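Local coordinates for CooT (Carboxydothermus hydrogenoformans, PDB 6FAN), which is a putative nickel chaperone that probably takes part in the maturation of carbon monoxide dehydrogenase, at residues 4-9 with 19-24. Sequence-based numbering, arbitrary orientation.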
loop_
_atom_site.group_PDB
_atom_site.type_symbol
_atom_site.label_atom_id
_atom_site.label_comp_id
_atom_site.label_asym_id
_atom_site.label_seq_id
_atom_site.Cartn_x
_atom_site.Cartn_y
_atom_site.Cartn_z
ATOM N N ALA E 4 8.975 1.612 -4.215
ATOM C CA ALA E 4 9.108 2.263 -2.884
ATOM C C ALA E 4 9.805 1.172 -2.029
ATOM O O ALA E 4 9.697 -0.041 -2.352
ATOM C CB ALA E 4 7.724 2.458 -2.372
ATOM N N SER E 5 10.537 1.617 -1.007
ATOM C CA SER E 5 11.115 0.700 -0.070
ATOM C C SER E 5 10.155 0.349 1.057
ATOM O O SER E 5 9.458 1.234 1.617
ATOM C CB SER E 5 12.393 1.328 0.498
ATOM O OG SER E 5 13.356 1.388 -0.532
ATOM N N ALA E 6 10.129 -0.957 1.435
ATOM C CA ALA E 6 9.346 -1.376 2.612
ATOM C C ALA E 6 10.217 -1.423 3.875
ATOM O O ALA E 6 11.321 -1.968 3.843
ATOM C CB ALA E 6 8.735 -2.735 2.335
ATOM N N PHE E 7 9.701 -0.898 4.963
ATOM C CA PHE E 7 10.394 -0.870 6.260
ATOM C C PHE E 7 9.548 -1.548 7.327
ATOM O O PHE E 7 8.311 -1.449 7.277
ATOM C CB PHE E 7 10.651 0.569 6.704
ATOM C CG PHE E 7 11.558 1.336 5.792
ATOM C CD1 PHE E 7 12.959 1.398 6.053
ATOM C CD2 PHE E 7 11.065 1.997 4.625
ATOM C CE1 PHE E 7 13.820 2.122 5.198
ATOM C CE2 PHE E 7 11.958 2.702 3.787
ATOM C CZ PHE E 7 13.316 2.765 4.088
ATOM N N ILE E 8 10.204 -2.212 8.273
ATOM C CA ILE E 8 9.510 -2.720 9.477
ATOM C C ILE E 8 9.690 -1.677 10.567
ATOM O O ILE E 8 10.824 -1.258 10.846
ATOM C CB ILE E 8 10.045 -4.083 9.975
ATOM C CG1 ILE E 8 10.064 -5.139 8.897
ATOM C CG2 ILE E 8 9.292 -4.505 11.213
ATOM C CD1 ILE E 8 8.742 -5.397 8.167
ATOM N N VAL E 9 8.587 -1.247 11.164
ATOM C CA VAL E 9 8.625 -0.213 12.186
ATOM C C VAL E 9 8.312 -0.830 13.571
ATOM O O VAL E 9 7.204 -1.364 13.794
ATOM C CB VAL E 9 7.712 1.012 11.848
ATOM C CG1 VAL E 9 7.471 1.894 13.081
ATOM C CG2 VAL E 9 8.226 1.821 10.665
ATOM N N GLU E 19 13.809 -3.325 -0.900
ATOM C CA GLU E 19 13.917 -2.128 -1.685
ATOM C C GLU E 19 13.259 -2.328 -3.015
ATOM O O GLU E 19 13.140 -3.413 -3.512
ATOM C CB GLU E 19 15.389 -1.684 -1.884
ATOM C CG GLU E 19 16.168 -1.273 -0.630
ATOM C CD GLU E 19 17.367 -0.326 -0.844
ATOM O OE1 GLU E 19 18.438 -0.764 -1.220
ATOM O OE2 GLU E 19 17.274 0.868 -0.594
ATOM N N ARG E 20 12.736 -1.254 -3.528
ATOM C CA ARG E 20 12.160 -1.214 -4.906
ATOM C C ARG E 20 11.011 -2.202 -5.075
ATOM O O ARG E 20 10.927 -2.873 -6.113
ATOM C CB ARG E 20 13.202 -1.322 -6.004
ATOM C CG ARG E 20 14.404 -0.416 -5.669
ATOM C CD ARG E 20 15.430 -0.522 -6.689
ATOM N NE ARG E 20 15.098 0.323 -7.820
ATOM C CZ ARG E 20 15.931 0.581 -8.828
ATOM N NH1 ARG E 20 17.200 0.127 -8.822
ATOM N NH2 ARG E 20 15.537 1.336 -9.851
ATOM N N VAL E 21 10.107 -2.224 -4.100
ATOM C CA VAL E 21 8.913 -3.045 -4.133
ATOM C C VAL E 21 8.010 -2.582 -5.275
ATOM O O VAL E 21 7.729 -1.362 -5.440
ATOM C CB VAL E 21 8.095 -2.904 -2.805
ATOM C CG1 VAL E 21 6.809 -3.777 -2.831
ATOM C CG2 VAL E 21 9.014 -3.334 -1.636
ATOM N N ASP E 22 7.589 -3.548 -6.088
ATOM C CA ASP E 22 6.608 -3.287 -7.112
ATOM C C ASP E 22 5.243 -3.746 -6.600
ATOM O O ASP E 22 4.340 -2.904 -6.405
ATOM C CB ASP E 22 6.982 -3.998 -8.417
ATOM C CG ASP E 22 5.921 -3.824 -9.497
ATOM O OD1 ASP E 22 5.007 -2.992 -9.407
ATOM O OD2 ASP E 22 5.943 -4.573 -10.459
ATOM N N LYS E 23 5.085 -5.058 -6.362
ATOM C CA LYS E 23 3.784 -5.589 -5.926
ATOM C C LYS E 23 3.752 -5.860 -4.447
ATOM O O LYS E 23 4.748 -6.323 -3.867
ATOM C CB LYS E 23 3.431 -6.888 -6.693
ATOM C CG LYS E 23 3.641 -6.859 -8.200
ATOM C CD LYS E 23 2.531 -6.293 -9.082
ATOM C CE LYS E 23 2.949 -6.255 -10.541
ATOM N NZ LYS E 23 2.806 -7.662 -10.979
ATOM N N LEU E 24 2.621 -5.533 -3.830
ATOM C CA LEU E 24 2.387 -5.953 -2.437
ATOM C C LEU E 24 0.987 -6.592 -2.383
ATOM O O LEU E 24 0.004 -5.954 -2.727
ATOM C CB LEU E 24 2.482 -4.740 -1.478
ATOM C CG LEU E 24 2.472 -5.024 0.028
ATOM C CD1 LEU E 24 3.148 -3.925 0.815
ATOM C CD2 LEU E 24 1.059 -5.213 0.550
HETATM O O HOH W 1 13.222 1.358 -3.154
#
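Ala4 and Val21 form an antiparallel hydrogen-bonded pair near the open end of the beta hairpin built from strands 4-10 and 13-27. The bond from Val21 N to Ala4 O is 2.8 Å long. The return bond, Ala4 N to Val21 O, is weak at 3.4 Å. Arg20 N also lies near Ala4 O, but is not aligned to hydrogen-bond with it. Arg20 N donates to a water at 2.7 Å, and the oxygen of that water lies 2.6 Å from Ser5 OG, hydrogen-bonded to it. The water links the two segments where the backbone changes direction at Glu19 and Arg20. Arg20 takes a left-handed helical conformation there (phi/psi 60/46°), which bends the chain. Beside the bridge, Ser5 OG packs against Glu19 CA at 3.7 Å, with Glu19 CB and CG close by.

Ala4, Ala6 and Val21 are buried. Val21 CG2 is anti to its own carbonyl carbon and reaches Ala6 CB at 4.0 Å. Leu33 of strand 30-35 touches both Ala6 and Val21, and Ile57 of strand 56-61 also packs on Val21. Beyond this bend, Asp22 and Lys23 form a classic beta bulge opposite Glu34. Lys23 and Leu24 then pair antiparallel with a strand of the second subunit, which continues the sheet across the interface. Asp22 OD1 accepts a hydrogen bond from Val53 N of that subunit.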